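Local coordinates for cystathionine beta-lyase family protein, YNBB B.subtilis ortholog (Clostridium acetobutylicum, PDB 3HVY) that probably cleaves sulfur amino acids as a PLP-dependent lyase of the methionine gamma-lyase family, with a putative role in aluminium resistance, at residues E303-M315 / G408-L422. Residues are numbered along the deposited sequence; the frame is centred on the assembly and turned at random.
Sequences EAVKGAVFCARIM and GLTFDHAKLGVLIAL. With EDO (1,2-ethanediol), chain Y.
Phe411 sits as a knob in a hole made by Glu303, Lys306, Gly307 and Phe310, joining two nearly parallel helices in this PLP-dependent aminotransferase-like fold: the long helix 287-317 and the C-terminal helix 411-422. The axes of segments 303-315 and 411-422 approach to 8.4 Å and cross at -26°. At Gly307 the helix backbones come close, CA to CA 5.1 Å from Ala414, whose CB rests directly on the glycine backbone. With CG anti to the backbone N (chi1 170°), Phe411 lays its ring across the groove; its edge meets Phe310 CB and points toward the face of the Phe310 ring, an offset edge-to-face pair with planes at 89°. Lys415 CB lies over one face of the Phe411 ring, toward its rim, and Phe35 of helix 18-55 adds another edge-to-face contact.

Farther along, branched side chains fill the wedge. Ile314 and Val418 slide past each other in opposite directions, CG2 of Ile314 lying 3.5 Å from CG1 of Val418, tighter than usual for carbons. Ile314 CD1 meets Leu419 CD2, while the selenium of the selenomethionine Met315 lies against Leu422 CD1 at a more relaxed 3.9 Å.

Around the N-terminus of helix 411-422 the contact is polar and looser, holding a 1,2-ethanediol, probably from the crystallisation liquor, and a water bound to Asp412 N, yet it stays largely buried, with His299 of the second subunit packing on Glu303. Lys306 leads outward to a salt bridge with Asp39. Thr410 caps helix 411-422, its OG1 accepting from His413 N and also bonding Gln46 of the second subunit. Folded back by its bent chain, Glu303 receives the diol's two hydroxyls on its two carboxylate oxygens, and its OE1 also accepts from Phe411 N at 2.8 Å, on the anti side and 19° out of the carboxylate plane.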
ATOM      1  N   GLU D 303      -1.865  22.500 -17.286  1.00 28.84           N
ATOM      2  CA  GLU D 303      -3.103  21.998 -17.869  1.00 27.17           C
ATOM      3  C   GLU D 303      -4.313  22.663 -17.172  1.00 30.02           C
ATOM      4  O   GLU D 303      -5.283  23.052 -17.832  1.00 26.68           O
ATOM      5  CB  GLU D 303      -3.214  20.489 -17.729  1.00 27.52           C
ATOM      6  CG  GLU D 303      -2.168  19.679 -18.516  1.00 32.11           C
ATOM      7  CD  GLU D 303      -2.235  19.940 -20.013  1.00 33.98           C
ATOM      8  OE1 GLU D 303      -3.270  19.617 -20.630  1.00 34.32           O
ATOM      9  OE2 GLU D 303      -1.243  20.468 -20.585  1.00 37.87           O
ATOM     10  N   ALA D 304      -4.235  22.811 -15.856  1.00 29.00           N
ATOM     11  CA  ALA D 304      -5.351  23.395 -15.080  1.00 28.96           C
ATOM     12  C   ALA D 304      -5.439  24.901 -15.362  1.00 28.84           C
ATOM     13  O   ALA D 304      -6.522  25.432 -15.528  1.00 29.71           O
ATOM     14  CB  ALA D 304      -5.175  23.094 -13.609  1.00 25.82           C
ATOM     15  N   VAL D 305      -4.297  25.572 -15.478  1.00 29.60           N
ATOM     16  CA  VAL D 305      -4.260  26.966 -15.863  1.00 27.35           C
ATOM     17  C   VAL D 305      -4.922  27.161 -17.224  1.00 28.17           C
ATOM     18  O   VAL D 305      -5.776  28.035 -17.369  1.00 30.52           O
ATOM     19  CB  VAL D 305      -2.854  27.584 -15.830  1.00 29.62           C
ATOM     20  CG1 VAL D 305      -2.891  29.071 -16.290  1.00 29.65           C
ATOM     21  CG2 VAL D 305      -2.189  27.504 -14.405  1.00 26.82           C
ATOM     22  N   LYS D 306      -4.549  26.362 -18.225  1.00 27.17           N
ATOM     23  CA  LYS D 306      -5.164  26.438 -19.535  1.00 24.63           C
ATOM     24  C   LYS D 306      -6.647  26.236 -19.463  1.00 27.33           C
ATOM     25  O   LYS D 306      -7.358  26.911 -20.146  1.00 29.74           O
ATOM     26  CB  LYS D 306      -4.511  25.453 -20.482  1.00 28.61           C
ATOM     27  CG  LYS D 306      -3.084  25.869 -20.857  1.00 25.49           C
ATOM     28  CD  LYS D 306      -2.458  24.847 -21.870  1.00 32.39           C
ATOM     29  CE  LYS D 306      -1.005  25.230 -22.207  1.00 32.07           C
ATOM     30  NZ  LYS D 306      -0.347  24.444 -23.295  1.00 30.98           N
ATOM     31  N   GLY D 307      -7.120  25.314 -18.625  1.00 26.31           N
ATOM     32  CA  GLY D 307      -8.544  25.111 -18.441  1.00 29.72           C
ATOM     33  C   GLY D 307      -9.212  26.325 -17.870  1.00 28.05           C
ATOM     34  O   GLY D 307     -10.274  26.705 -18.309  1.00 28.84           O
ATOM     35  N   ALA D 308      -8.560  26.980 -16.922  1.00 26.70           N
ATOM     36  CA  ALA D 308      -9.124  28.175 -16.306  1.00 27.68           C
ATOM     37  C   ALA D 308      -9.282  29.348 -17.347  1.00 28.77           C
ATOM     38  O   ALA D 308     -10.325  29.992 -17.459  1.00 28.65           O
ATOM     39  CB  ALA D 308      -8.204  28.621 -15.119  1.00 23.62           C
ATOM     40  N   VAL D 309      -8.227  29.562 -18.121  1.00 30.25           N
ATOM     41  CA  VAL D 309      -8.138  30.612 -19.139  1.00 26.93           C
ATOM     42  C   VAL D 309      -9.112  30.379 -20.264  1.00 26.66           C
ATOM     43  O   VAL D 309      -9.752  31.304 -20.718  1.00 29.12           O
ATOM     44  CB  VAL D 309      -6.647  30.740 -19.637  1.00 29.11           C
ATOM     45  CG1 VAL D 309      -6.538  31.598 -20.915  1.00 26.23           C
ATOM     46  CG2 VAL D 309      -5.705  31.299 -18.493  1.00 26.95           C
ATOM     47  N   PHE D 310      -9.210  29.133 -20.741  1.00 30.31           N
ATOM     48  CA  PHE D 310     -10.213  28.771 -21.751  1.00 29.16           C
ATOM     49  C   PHE D 310     -11.626  28.955 -21.172  1.00 29.25           C
ATOM     50  O   PHE D 310     -12.524  29.517 -21.806  1.00 28.21           O
ATOM     51  CB  PHE D 310     -10.028  27.315 -22.179  1.00 26.03           C
ATOM     52  CG  PHE D 310     -11.145  26.781 -23.048  1.00 28.31           C
ATOM     53  CD1 PHE D 310     -11.259  27.164 -24.374  1.00 32.88           C
ATOM     54  CD2 PHE D 310     -12.123  25.953 -22.524  1.00 31.14           C
ATOM     55  CE1 PHE D 310     -12.295  26.680 -25.163  1.00 31.75           C
ATOM     56  CE2 PHE D 310     -13.181  25.507 -23.281  1.00 31.46           C
ATOM     57  CZ  PHE D 310     -13.269  25.860 -24.613  1.00 25.06           C
ATOM     58  N   CYS D 311     -11.835  28.515 -19.949  1.00 28.43           N
ATOM     59  CA  CYS D 311     -13.151  28.740 -19.320  1.00 27.63           C
ATOM     60  C   CYS D 311     -13.517  30.250 -19.276  1.00 29.35           C
ATOM     61  O   CYS D 311     -14.634  30.654 -19.625  1.00 27.56           O
ATOM     62  CB  CYS D 311     -13.145  28.146 -17.915  1.00 30.91           C
ATOM     63  SG  CYS D 311     -14.697  28.400 -17.015  1.00 32.48           S
ATOM     64  N   ALA D 312     -12.599  31.074 -18.763  1.00 26.20           N
ATOM     65  CA  ALA D 312     -12.721  32.524 -18.744  1.00 26.59           C
ATOM     66  C   ALA D 312     -13.188  33.084 -20.103  1.00 27.29           C
ATOM     67  O   ALA D 312     -14.101  33.886 -20.156  1.00 27.47           O
ATOM     68  CB  ALA D 312     -11.328  33.191 -18.345  1.00 26.02           C
ATOM     69  N   ARG D 313     -12.502  32.705 -21.188  1.00 28.23           N
ATOM     70  CA  ARG D 313     -12.853  33.242 -22.498  1.00 27.36           C
ATOM     71  C   ARG D 313     -14.182  32.735 -23.006  1.00 28.18           C
ATOM     72  O   ARG D 313     -15.013  33.543 -23.424  1.00 28.67           O
ATOM     73  CB  ARG D 313     -11.795  33.006 -23.562  1.00 29.76           C
ATOM     74  CG  ARG D 313     -12.097  33.725 -24.861  1.00 28.58           C
ATOM     75  CD  ARG D 313     -12.397  35.204 -24.647  1.00 22.80           C
ATOM     76  NE  ARG D 313     -12.316  35.977 -25.913  1.00 29.90           N
ATOM     77  CZ  ARG D 313     -12.586  37.278 -26.051  1.00 27.67           C
ATOM     78  NH1 ARG D 313     -12.991  38.045 -25.016  1.00 31.79           N
ATOM     79  NH2 ARG D 313     -12.524  37.812 -27.264  1.00 30.05           N
ATOM     80  N   ILE D 314     -14.415  31.418 -22.944  1.00 32.50           N
ATOM     81  CA  ILE D 314     -15.663  30.902 -23.474  1.00 30.62           C
ATOM     82  C   ILE D 314     -16.890  31.393 -22.680  1.00 29.10           C
ATOM     83  O   ILE D 314     -17.904  31.723 -23.270  1.00 30.98           O
ATOM     84  CB  ILE D 314     -15.660  29.377 -23.670  1.00 30.46           C
ATOM     85  CG1 ILE D 314     -16.746  28.992 -24.701  1.00 31.67           C
ATOM     86  CG2 ILE D 314     -15.825  28.603 -22.317  1.00 25.86           C
ATOM     87  CD1 ILE D 314     -16.792  27.429 -25.024  1.00 29.37           C
HETATM   88  N   MSE D 315     -16.805  31.501 -21.364  1.00 28.33           N
HETATM   89  CA  MSE D 315     -17.974  31.954 -20.610  1.00 27.48           C
HETATM   90  C   MSE D 315     -18.205  33.444 -20.930  1.00 28.79           C
HETATM   91  O   MSE D 315     -19.329  33.927 -20.983  1.00 29.62           O
HETATM   92  CB  MSE D 315     -17.788  31.707 -19.111  1.00 28.74           C
HETATM   93  CG  MSE D 315     -17.603  30.230 -18.731  1.00 32.94           C
HETATM   94 SE   MSE D 315     -19.068  29.146 -19.343  0.75 30.99          SE
HETATM   95  CE  MSE D 315     -20.433  29.735 -18.088  1.00 28.37           C
ATOM     96  N   GLY D 408      -8.108  20.203 -13.505  1.00 29.37           N
ATOM     97  CA  GLY D 408      -8.171  19.486 -14.740  1.00 34.84           C
ATOM     98  C   GLY D 408      -6.836  18.778 -14.950  1.00 33.20           C
ATOM     99  O   GLY D 408      -5.814  19.425 -15.274  1.00 33.78           O
ATOM    100  N   LEU D 409      -6.840  17.461 -14.766  1.00 32.32           N
ATOM    101  CA  LEU D 409      -5.609  16.685 -14.953  1.00 31.58           C
ATOM    102  C   LEU D 409      -5.115  16.861 -16.366  1.00 34.26           C
ATOM    103  O   LEU D 409      -3.916  16.745 -16.628  1.00 31.84           O
ATOM    104  CB  LEU D 409      -5.828  15.222 -14.653  1.00 33.31           C
ATOM    105  CG  LEU D 409      -6.225  14.897 -13.197  1.00 30.33           C
ATOM    106  CD1 LEU D 409      -6.738  13.481 -13.082  1.00 28.38           C
ATOM    107  CD2 LEU D 409      -5.101  15.205 -12.180  1.00 30.69           C
ATOM    108  N   THR D 410      -6.036  17.108 -17.301  1.00 30.19           N
ATOM    109  CA  THR D 410      -5.642  17.412 -18.664  1.00 30.29           C
ATOM    110  C   THR D 410      -6.503  18.556 -19.139  1.00 30.85           C
ATOM    111  O   THR D 410      -7.645  18.792 -18.633  1.00 31.42           O
ATOM    112  CB  THR D 410      -5.797  16.219 -19.625  1.00 34.05           C
ATOM    113  OG1 THR D 410      -7.180  15.989 -19.893  1.00 30.30           O
ATOM    114  CG2 THR D 410      -5.158  14.988 -19.110  1.00 29.74           C
ATOM    115  N   PHE D 411      -5.954  19.351 -20.041  1.00 29.94           N
ATOM    116  CA  PHE D 411      -6.739  20.431 -20.602  1.00 29.26           C
ATOM    117  C   PHE D 411      -7.956  19.886 -21.356  1.00 28.72           C
ATOM    118  O   PHE D 411      -9.053  20.491 -21.338  1.00 29.92           O
ATOM    119  CB  PHE D 411      -5.886  21.288 -21.558  1.00 31.39           C
ATOM    120  CG  PHE D 411      -6.671  22.265 -22.333  1.00 34.52           C
ATOM    121  CD1 PHE D 411      -7.350  23.286 -21.685  1.00 36.17           C
ATOM    122  CD2 PHE D 411      -6.780  22.153 -23.705  1.00 29.26           C
ATOM    123  CE1 PHE D 411      -8.088  24.162 -22.379  1.00 35.66           C
ATOM    124  CE2 PHE D 411      -7.526  23.024 -24.406  1.00 36.89           C
ATOM    125  CZ  PHE D 411      -8.186  24.051 -23.751  1.00 34.63           C
ATOM    126  N   ASP D 412      -7.775  18.787 -22.058  1.00 26.38           N
ATOM    127  CA  ASP D 412      -8.916  18.213 -22.781  1.00 29.29           C
ATOM    128  C   ASP D 412     -10.071  17.947 -21.814  1.00 30.53           C
ATOM    129  O   ASP D 412     -11.250  18.208 -22.113  1.00 30.27           O
ATOM    130  CB  ASP D 412      -8.491  16.934 -23.493  1.00 30.21           C
ATOM    131  CG  ASP D 412      -7.728  17.207 -24.795  1.00 31.43           C
ATOM    132  OD1 ASP D 412      -8.179  18.071 -25.594  1.00 30.74           O
ATOM    133  OD2 ASP D 412      -6.677  16.567 -25.045  1.00 31.46           O
ATOM    134  N   HIS D 413      -9.761  17.412 -20.646  1.00 27.47           N
ATOM    135  CA  HIS D 413     -10.818  17.177 -19.681  1.00 28.71           C
ATOM    136  C   HIS D 413     -11.496  18.468 -19.240  1.00 27.09           C
ATOM    137  O   HIS D 413     -12.710  18.589 -19.323  1.00 29.21           O
ATOM    138  CB  HIS D 413     -10.321  16.377 -18.464  1.00 27.60           C
ATOM    139  CG  HIS D 413     -11.421  16.009 -17.524  1.00 31.86           C
ATOM    140  ND1 HIS D 413     -11.241  15.933 -16.159  1.00 28.44           N
ATOM    141  CD2 HIS D 413     -12.737  15.757 -17.750  1.00 33.15           C
ATOM    142  CE1 HIS D 413     -12.396  15.613 -15.589  1.00 31.69           C
ATOM    143  NE2 HIS D 413     -13.315  15.484 -16.535  1.00 30.27           N
ATOM    144  N   ALA D 414     -10.710  19.450 -18.847  1.00 27.21           N
ATOM    145  CA  ALA D 414     -11.240  20.761 -18.439  1.00 29.70           C
ATOM    146  C   ALA D 414     -12.138  21.385 -19.491  1.00 31.07           C
ATOM    147  O   ALA D 414     -13.265  21.858 -19.227  1.00 28.83           O
ATOM    148  CB  ALA D 414     -10.059  21.693 -18.106  1.00 29.18           C
ATOM    149  N   LYS D 415     -11.628  21.369 -20.713  1.00 29.77           N
ATOM    150  CA  LYS D 415     -12.335  21.929 -21.904  1.00 30.63           C
ATOM    151  C   LYS D 415     -13.646  21.198 -22.118  1.00 31.48           C
ATOM    152  O   LYS D 415     -14.703  21.818 -22.209  1.00 35.89           O
ATOM    153  CB  LYS D 415     -11.349  21.836 -23.102  1.00 32.07           C
ATOM    154  CG  LYS D 415     -11.854  21.859 -24.514  1.00 36.92           C
ATOM    155  CD  LYS D 415     -10.633  21.685 -25.453  1.00 40.84           C
ATOM    156  CE  LYS D 415     -10.499  20.309 -25.911  1.00 44.66           C
ATOM    157  NZ  LYS D 415      -9.344  20.228 -26.813  1.00 40.39           N
ATOM    158  N   LEU D 416     -13.612  19.878 -22.102  1.00 32.41           N
ATOM    159  CA  LEU D 416     -14.831  19.080 -22.314  1.00 32.11           C
ATOM    160  C   LEU D 416     -15.856  19.346 -21.211  1.00 30.24           C
ATOM    161  O   LEU D 416     -17.054  19.491 -21.464  1.00 30.83           O
ATOM    162  CB  LEU D 416     -14.474  17.578 -22.389  1.00 32.27           C
ATOM    163  CG  LEU D 416     -13.687  17.160 -23.677  1.00 39.77           C
ATOM    164  CD1 LEU D 416     -13.103  15.729 -23.657  1.00 45.31           C
ATOM    165  CD2 LEU D 416     -14.567  17.343 -24.898  1.00 40.77           C
ATOM    166  N   GLY D 417     -15.360  19.454 -19.995  1.00 31.71           N
ATOM    167  CA  GLY D 417     -16.208  19.745 -18.851  1.00 31.40           C
ATOM    168  C   GLY D 417     -16.908  21.072 -18.997  1.00 31.68           C
ATOM    169  O   GLY D 417     -18.110  21.167 -18.749  1.00 31.29           O
ATOM    170  N   VAL D 418     -16.173  22.106 -19.423  1.00 31.45           N
ATOM    171  CA  VAL D 418     -16.803  23.413 -19.611  1.00 31.39           C
ATOM    172  C   VAL D 418     -17.866  23.385 -20.707  1.00 30.34           C
ATOM    173  O   VAL D 418     -18.925  23.992 -20.547  1.00 31.35           O
ATOM    174  CB  VAL D 418     -15.742  24.511 -19.823  1.00 28.09           C
ATOM    175  CG1 VAL D 418     -16.395  25.892 -20.201  1.00 31.72           C
ATOM    176  CG2 VAL D 418     -14.877  24.576 -18.575  1.00 35.98           C
ATOM    177  N   LEU D 419     -17.594  22.671 -21.804  1.00 28.19           N
ATOM    178  CA  LEU D 419     -18.540  22.581 -22.879  1.00 31.65           C
ATOM    179  C   LEU D 419     -19.797  21.858 -22.393  1.00 32.72           C
ATOM    180  O   LEU D 419     -20.919  22.303 -22.683  1.00 31.53           O
ATOM    181  CB  LEU D 419     -17.971  21.854 -24.098  1.00 32.46           C
ATOM    182  CG  LEU D 419     -16.712  22.423 -24.744  1.00 35.18           C
ATOM    183  CD1 LEU D 419     -16.369  21.602 -26.010  1.00 41.42           C
ATOM    184  CD2 LEU D 419     -16.854  23.942 -25.051  1.00 39.20           C
ATOM    185  N   ILE D 420     -19.612  20.770 -21.650  1.00 32.76           N
ATOM    186  CA  ILE D 420     -20.748  20.051 -21.119  1.00 33.61           C
ATOM    187  C   ILE D 420     -21.528  20.949 -20.177  1.00 32.46           C
ATOM    188  O   ILE D 420     -22.722  21.112 -20.320  1.00 35.22           O
ATOM    189  CB  ILE D 420     -20.330  18.750 -20.400  1.00 33.67           C
ATOM    190  CG1 ILE D 420     -19.849  17.752 -21.436  1.00 31.17           C
ATOM    191  CG2 ILE D 420     -21.499  18.159 -19.609  1.00 26.33           C
ATOM    192  CD1 ILE D 420     -18.959  16.635 -20.848  1.00 33.78           C
ATOM    193  N   ALA D 421     -20.842  21.587 -19.251  1.00 33.46           N
ATOM    194  CA  ALA D 421     -21.508  22.493 -18.339  1.00 34.44           C
ATOM    195  C   ALA D 421     -22.213  23.673 -19.062  1.00 35.02           C
ATOM    196  O   ALA D 421     -23.370  24.010 -18.766  1.00 34.35           O
ATOM    197  CB  ALA D 421     -20.508  23.000 -17.303  1.00 33.16           C
ATOM    198  N   LEU D 422     -21.516  24.319 -19.998  1.00 36.44           N
ATOM    199  CA  LEU D 422     -22.082  25.466 -20.716  1.00 32.59           C
ATOM    200  C   LEU D 422     -23.327  25.093 -21.538  1.00 34.73           C
ATOM    201  O   LEU D 422     -24.250  25.896 -21.670  1.00 34.00           O
ATOM    202  CB  LEU D 422     -21.011  26.088 -21.625  1.00 35.48           C
ATOM    203  CG  LEU D 422     -21.416  27.311 -22.477  1.00 36.25           C
ATOM    204  CD1 LEU D 422     -22.098  28.429 -21.651  1.00 33.85           C
ATOM    205  CD2 LEU D 422     -20.181  27.860 -23.281  1.00 29.90           C
TER
HETATM  206  C1  EDO Y 428      -2.639  20.709 -24.090  1.00 38.18           C
HETATM  207  O1  EDO Y 428      -3.261  19.784 -23.213  1.00 30.34           O
HETATM  208  C2  EDO Y 428      -2.097  21.862 -23.281  1.00 49.03           C
HETATM  209  O2  EDO Y 428      -0.733  21.683 -22.865  1.00 32.84           O
HETATM  210  O   HOH W   1      -4.953  17.593 -22.898  1.00 25.61           O